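Local coordinates for protein acidocalcisomal pyrophosphatase (PDB 5C5V) that probably hydrolyses inorganic pyrophosphate with the help of magnesium ions, as soluble pyrophosphatases of its family do, at residues F201-E206 with N328-L333; L244-M249 with K316-K321. All coordinates share one frame; numbering follows the deposited sequence.

Contact 1 (F201-E206 with N328-L333)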
loop_
_atom_site.group_PDB
_atom_site.type_symbol
_atom_site.label_atom_id
_atom_site.label_comp_id
_atom_site.label_asym_id
_atom_site.label_seq_id
_atom_site.Cartn_x
_atom_site.Cartn_y
_atom_site.Cartn_z
ATOM N N PHE A 201 -13.009 -21.508 -8.928
ATOM C CA PHE A 201 -11.717 -21.983 -9.382
ATOM C C PHE A 201 -11.926 -22.961 -10.530
ATOM O O PHE A 201 -12.682 -23.929 -10.391
ATOM C CB PHE A 201 -10.938 -22.662 -8.239
ATOM C CG PHE A 201 -10.446 -21.706 -7.178
ATOM C CD1 PHE A 201 -9.451 -20.780 -7.461
ATOM C CD2 PHE A 201 -10.978 -21.729 -5.902
ATOM C CE1 PHE A 201 -8.993 -19.902 -6.491
ATOM C CE2 PHE A 201 -10.521 -20.846 -4.922
ATOM C CZ PHE A 201 -9.523 -19.936 -5.224
ATOM N N PRO A 202 -11.237 -22.736 -11.653
ATOM C CA PRO A 202 -11.327 -23.700 -12.754
ATOM C C PRO A 202 -10.721 -25.047 -12.362
ATOM O O PRO A 202 -9.936 -25.088 -11.413
ATOM C CB PRO A 202 -10.517 -23.030 -13.875
ATOM C CG PRO A 202 -9.543 -22.160 -13.152
ATOM C CD PRO A 202 -10.300 -21.639 -11.948
ATOM N N GLN A 203 -11.099 -26.119 -13.064
ATOM C CA GLN A 203 -10.504 -27.450 -12.876
ATOM C C GLN A 203 -10.697 -27.960 -11.447
ATOM O O GLN A 203 -9.836 -28.649 -10.895
ATOM C CB GLN A 203 -9.017 -27.434 -13.246
ATOM C CG GLN A 203 -8.757 -26.876 -14.647
ATOM C CD GLN A 203 -7.296 -26.969 -15.096
ATOM O OE1 GLN A 203 -6.362 -26.910 -14.284
ATOM N NE2 GLN A 203 -7.099 -27.127 -16.401
ATOM N N THR A 204 -11.833 -27.594 -10.856
ATOM C CA THR A 204 -12.278 -28.175 -9.592
ATOM C C THR A 204 -13.733 -28.589 -9.715
ATOM O O THR A 204 -14.465 -28.086 -10.571
ATOM C CB THR A 204 -12.157 -27.194 -8.405
ATOM O OG1 THR A 204 -13.017 -26.072 -8.642
ATOM C CG2 THR A 204 -10.729 -26.712 -8.231
ATOM N N TRP A 205 -14.163 -29.465 -8.822
ATOM C CA TRP A 205 -15.538 -29.915 -8.817
ATOM C C TRP A 205 -15.926 -30.431 -7.427
ATOM O O TRP A 205 -15.236 -31.289 -6.851
ATOM C CB TRP A 205 -15.738 -30.997 -9.890
ATOM C CG TRP A 205 -17.118 -31.591 -9.963
ATOM C CD1 TRP A 205 -18.302 -30.925 -10.127
ATOM C CD2 TRP A 205 -17.446 -32.984 -9.894
ATOM N NE1 TRP A 205 -19.346 -31.818 -10.147
ATOM C CE2 TRP A 205 -18.846 -33.089 -10.008
ATOM C CE3 TRP A 205 -16.694 -34.149 -9.727
ATOM C CZ2 TRP A 205 -19.509 -34.322 -9.970
ATOM C CZ3 TRP A 205 -17.355 -35.372 -9.695
ATOM C CH2 TRP A 205 -18.743 -35.446 -9.815
ATOM N N GLU A 206 -17.017 -29.900 -6.882
ATOM C CA GLU A 206 -17.551 -30.407 -5.619
ATOM C C GLU A 206 -18.321 -31.694 -5.904
ATOM O O GLU A 206 -19.536 -31.679 -6.119
ATOM C CB GLU A 206 -18.451 -29.370 -4.941
ATOM C CG GLU A 206 -17.750 -28.054 -4.629
ATOM C CD GLU A 206 -16.966 -28.086 -3.325
ATOM O OE1 GLU A 206 -16.537 -29.177 -2.898
ATOM O OE2 GLU A 206 -16.778 -27.008 -2.713
ATOM N N ASN A 328 -8.419 -33.207 -8.012
ATOM C CA ASN A 328 -8.444 -34.645 -8.243
ATOM C C ASN A 328 -9.814 -35.112 -8.696
ATOM O O ASN A 328 -9.930 -35.894 -9.642
ATOM C CB ASN A 328 -8.040 -35.397 -6.981
ATOM C CG ASN A 328 -6.600 -35.190 -6.633
ATOM O OD1 ASN A 328 -5.792 -34.903 -7.502
ATOM N ND2 ASN A 328 -6.263 -35.329 -5.368
ATOM N N MET A 329 -10.846 -34.625 -8.011
ATOM C CA MET A 329 -12.226 -34.961 -8.342
ATOM C C MET A 329 -12.549 -34.485 -9.755
ATOM O O MET A 329 -13.239 -35.175 -10.512
ATOM C CB MET A 329 -13.205 -34.326 -7.344
ATOM C CG MET A 329 -13.068 -34.784 -5.898
ATOM S SD MET A 329 -13.896 -33.653 -4.719
ATOM C CE MET A 329 -13.338 -34.356 -3.175
ATOM N N TRP A 330 -12.051 -33.295 -10.094
ATOM C CA TRP A 330 -12.228 -32.753 -11.434
ATOM C C TRP A 330 -11.488 -33.620 -12.466
ATOM O O TRP A 330 -11.985 -33.821 -13.557
ATOM C CB TRP A 330 -11.749 -31.296 -11.518
ATOM C CG TRP A 330 -11.640 -30.793 -12.951
ATOM C CD1 TRP A 330 -12.645 -30.287 -13.726
ATOM C CD2 TRP A 330 -10.465 -30.786 -13.771
ATOM N NE1 TRP A 330 -12.166 -29.958 -14.975
ATOM C CE2 TRP A 330 -10.831 -30.250 -15.027
ATOM C CE3 TRP A 330 -9.137 -31.158 -13.562
ATOM C CZ2 TRP A 330 -9.914 -30.074 -16.066
ATOM C CZ3 TRP A 330 -8.227 -30.988 -14.609
ATOM C CH2 TRP A 330 -8.624 -30.449 -15.837
ATOM N N HIS A 331 -10.306 -34.123 -12.112
ATOM C CA HIS A 331 -9.560 -35.024 -12.995
ATOM C C HIS A 331 -10.390 -36.271 -13.239
ATOM O O HIS A 331 -10.469 -36.758 -14.366
ATOM C CB HIS A 331 -8.199 -35.422 -12.402
ATOM C CG HIS A 331 -7.095 -34.443 -12.684
ATOM N ND1 HIS A 331 -6.481 -34.336 -13.912
ATOM C CD2 HIS A 331 -6.486 -33.537 -11.883
ATOM C CE1 HIS A 331 -5.554 -33.396 -13.864
ATOM N NE2 HIS A 331 -5.531 -32.902 -12.642
ATOM N N ASN A 332 -11.012 -36.789 -12.181
ATOM C CA ASN A 332 -11.834 -37.991 -12.311
ATOM C C ASN A 332 -13.059 -37.726 -13.175
ATOM O O ASN A 332 -13.490 -38.585 -13.953
ATOM C CB ASN A 332 -12.263 -38.526 -10.940
ATOM C CG ASN A 332 -12.970 -39.875 -11.033
ATOM O OD1 ASN A 332 -14.197 -39.953 -10.944
ATOM N ND2 ASN A 332 -12.199 -40.936 -11.212
ATOM N N LEU A 333 -13.619 -36.533 -13.037
ATOM C CA LEU A 333 -14.805 -36.184 -13.793
ATOM C C LEU A 333 -14.508 -36.077 -15.289
ATOM O O LEU A 333 -15.173 -36.715 -16.114
ATOM C CB LEU A 333 -15.397 -34.874 -13.276
ATOM C CG LEU A 333 -16.565 -34.313 -14.086
ATOM C CD1 LEU A 333 -17.856 -35.024 -13.726
ATOM C CD2 LEU A 333 -16.700 -32.814 -13.881
#
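The loop that leaves strand 197-200 of the pyrophosphatase barrel packs against the C-terminal half of helix 316-336 at Gln203 and Trp205, which meet Trp330, Met329 and Leu333. Gln203 lies across one face of the Trp330 indole. Its CA stands 3.4 Å from the centroid of the five-membered ring of Trp330, 6° off the ring normal, a CH-pi contact. From there the side chain runs over the six-membered ring, with Gln203 CG 3.7 Å from Trp330 CZ2, and the terminal amide is tilted 28° to the indole. With CG anti to the carbonyl carbon (chi1 -53°) and the chain extended beyond it, Gln203 stays along this face. Both ends of the amide are held by backbone, NE2 by His130 O and OE1 by Leu134 N, while the indole NE1 of Trp330 bonds to His130 ND1.

Two residues on, the CB of Trp205 points at the helix, and with CG anti to the backbone N the indole lies against Leu333. Leu333 CD1 sits over one face of its six-membered ring, 4.0 Å from the centroid in a second CH-pi contact, and Leu333 CB comes within 3.8 Å of Trp205 CE3. Met329 adds its sulphur, SD lying 3.5 Å from the backbone O of Trp205. Between Gln203 and Trp205, the CB of Thr204 points away from the helix; its OG1 bonds to Phe201 O at 2.8 Å and also pairs with Val223 N.

Trp205 NE1 bonds to Asn220 OD1, beside the magnesium ligands Asp219 and Asp221, and the side chains of Trp205 and Asp221 are about 6 Å apart. The arrangement is aromatic packing of a barrel loop on the C-terminal helix, next to the metal-ligand loop of a family I pyrophosphatase active site.

Contact 2 (L244-M249 with K316-K321)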
loop_
_atom_site.group_PDB
_atom_site.type_symbol
_atom_site.label_atom_id
_atom_site.label_comp_id
_atom_site.label_asym_id
_atom_site.label_seq_id
_atom_site.Cartn_x
_atom_site.Cartn_y
_atom_site.Cartn_z
ATOM N N LEU A 244 -6.112 -17.774 1.170
ATOM C CA LEU A 244 -5.863 -17.451 2.576
ATOM C C LEU A 244 -6.546 -18.424 3.529
ATOM O O LEU A 244 -6.049 -18.677 4.616
ATOM C CB LEU A 244 -6.324 -16.023 2.893
ATOM C CG LEU A 244 -5.616 -14.941 2.090
ATOM C CD1 LEU A 244 -6.271 -13.605 2.329
ATOM C CD2 LEU A 244 -4.126 -14.905 2.439
ATOM N N GLY A 245 -7.698 -18.950 3.145
ATOM C CA GLY A 245 -8.436 -19.811 4.047
ATOM C C GLY A 245 -9.741 -20.246 3.434
ATOM O O GLY A 245 -10.029 -19.911 2.290
ATOM N N VAL A 246 -10.550 -20.983 4.183
ATOM C CA VAL A 246 -11.791 -21.475 3.602
ATOM C C VAL A 246 -12.884 -21.668 4.643
ATOM O O VAL A 246 -12.621 -22.069 5.775
ATOM C CB VAL A 246 -11.555 -22.820 2.830
ATOM C CG1 VAL A 246 -11.032 -23.887 3.763
ATOM C CG2 VAL A 246 -12.828 -23.286 2.172
ATOM N N LEU A 247 -14.116 -21.393 4.233
ATOM C CA LEU A 247 -15.290 -21.546 5.081
ATOM C C LEU A 247 -16.094 -22.772 4.696
ATOM O O LEU A 247 -16.449 -22.940 3.528
ATOM C CB LEU A 247 -16.169 -20.295 4.991
ATOM C CG LEU A 247 -17.423 -20.300 5.864
ATOM C CD1 LEU A 247 -17.051 -20.439 7.327
ATOM C CD2 LEU A 247 -18.241 -19.026 5.623
ATOM N N GLY A 248 -16.382 -23.631 5.669
ATOM C CA GLY A 248 -17.070 -24.884 5.404
ATOM C C GLY A 248 -18.581 -24.766 5.303
ATOM O O GLY A 248 -19.317 -25.421 6.038
ATOM N N MET A 249 -19.052 -23.959 4.368
ATOM C CA MET A 249 -20.480 -23.799 4.152
ATOM C C MET A 249 -21.144 -25.081 3.655
ATOM O O MET A 249 -20.679 -25.694 2.685
ATOM C CB MET A 249 -20.724 -22.682 3.142
ATOM C CG MET A 249 -22.179 -22.473 2.786
ATOM S SD MET A 249 -22.351 -21.066 1.668
ATOM C CE MET A 249 -24.125 -21.086 1.358
ATOM N N LYS A 316 -4.915 -21.429 5.364
ATOM C CA LYS A 316 -4.597 -21.596 3.959
ATOM C C LYS A 316 -4.086 -22.994 3.619
ATOM O O LYS A 316 -4.370 -23.495 2.536
ATOM C CB LYS A 316 -3.579 -20.552 3.522
ATOM C CG LYS A 316 -2.217 -20.719 4.126
ATOM C CD LYS A 316 -1.254 -19.705 3.518
ATOM C CE LYS A 316 0.114 -19.809 4.154
ATOM N NZ LYS A 316 0.946 -18.666 3.738
ATOM N N GLU A 317 -3.344 -23.620 4.532
ATOM C CA GLU A 317 -2.849 -24.965 4.295
ATOM C C GLU A 317 -4.045 -25.892 4.089
ATOM O O GLU A 317 -4.049 -26.737 3.201
ATOM C CB GLU A 317 -1.981 -25.454 5.460
ATOM C CG GLU A 317 -1.500 -26.897 5.316
ATOM C CD GLU A 317 -0.848 -27.456 6.591
ATOM O OE1 GLU A 317 -0.837 -26.754 7.631
ATOM O OE2 GLU A 317 -0.332 -28.599 6.564
ATOM N N TYR A 318 -5.076 -25.704 4.900
ATOM C CA TYR A 318 -6.294 -26.501 4.808
ATOM C C TYR A 318 -7.075 -26.199 3.523
ATOM O O TYR A 318 -7.607 -27.096 2.879
ATOM C CB TYR A 318 -7.172 -26.247 6.035
ATOM C CG TYR A 318 -8.298 -27.226 6.182
ATOM C CD1 TYR A 318 -8.155 -28.356 6.971
ATOM C CD2 TYR A 318 -9.499 -27.036 5.517
ATOM C CE1 TYR A 318 -9.186 -29.262 7.103
ATOM C CE2 TYR A 318 -10.526 -27.926 5.646
ATOM C CZ TYR A 318 -10.364 -29.038 6.436
ATOM O OH TYR A 318 -11.396 -29.930 6.559
ATOM N N ALA A 319 -7.142 -24.924 3.157
ATOM C CA ALA A 319 -7.872 -24.502 1.969
ATOM C C ALA A 319 -7.210 -25.055 0.709
ATOM O O ALA A 319 -7.886 -25.415 -0.244
ATOM C CB ALA A 319 -7.965 -22.967 1.902
ATOM N N MET A 320 -5.887 -25.090 0.701
ATOM C CA MET A 320 -5.178 -25.608 -0.451
ATOM C C MET A 320 -5.345 -27.132 -0.552
ATOM O O MET A 320 -5.329 -27.674 -1.659
ATOM C CB MET A 320 -3.701 -25.192 -0.415
ATOM C CG MET A 320 -3.541 -23.685 -0.649
ATOM S SD MET A 320 -1.850 -23.048 -0.816
ATOM C CE MET A 320 -1.344 -22.937 0.899
ATOM N N LYS A 321 -5.522 -27.817 0.581
ATOM C CA LYS A 321 -5.841 -29.249 0.533
ATOM C C LYS A 321 -7.210 -29.451 -0.093
ATOM O O LYS A 321 -7.371 -30.289 -0.974
ATOM C CB LYS A 321 -5.828 -29.902 1.917
ATOM C CG LYS A 321 -4.462 -30.238 2.444
ATOM C CD LYS A 321 -4.575 -30.969 3.794
ATOM C CE LYS A 321 -3.215 -31.528 4.245
ATOM N NZ LYS A 321 -2.291 -30.413 4.701
#
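Strand 244-247 and the first turns of helix 316-336 cross at 65°, their axes approaching to 6.0 Å, and the backbones come nearest where Gly245 CA lies 4.2 Å from Lys316 CA. About a turn further along the helix, Ala319 points its CB at the strand, 3.6 Å from Gly245 C; a lone methyl at this position lets the two backbones lie close. Val246 meets the helix next to it. Its CG1 lies between the backbone N and the carbonyl carbon (chi1 61°), a placement that brings this branch to 3.7 Å from Ala319 CB. The same methyl reaches Tyr318 at the ring edge, near the ring plane, 3.9 Å from CD2. Val246 therefore fits beside both residues, and on the sheet it also packs against Trp257 and Val259 of strand 254-263.

At the helix start the aliphatic base of Lys316 lies against the strand backbone, CB being 3.3 Å from Leu244 O. The rest of its extended chain leads away, and NZ bonds to Lys273 O. The amide N of Lys316 is taken by Asp274 OD1.

The backbones of Leu244 and Gly245 both pair with Val260 of the neighbouring strand, a classic beta bulge where the helix begins to cross. Through Val246 and Ala319 the C-terminal helix packs against the curled mixed sheet, as in the beta-barrel fold of family I soluble pyrophosphatases.

How the contacts relate
From the N terminus the chain forms helices 3-14 to 73-87, then strands 94-101 and 110-117, and later reaches 201-206, the loop after strand 197-200. It passes the magnesium ligands Asp219, Asp221 and Asp224, the last at the start of strand 224-227, before 244-249 on strand 238-251. After strand 254-263, two helices and two short strands, helix 316-336 begins: its first turns close contact 2, and its later turns, 328-333, close contact 1. Contact 2 is thus nested inside the larger loop of contact 1. Their centres are 16 Å apart and they do not touch, yet both use the same helix, which ties the sheet at its start to the strand 197-200 loop further along.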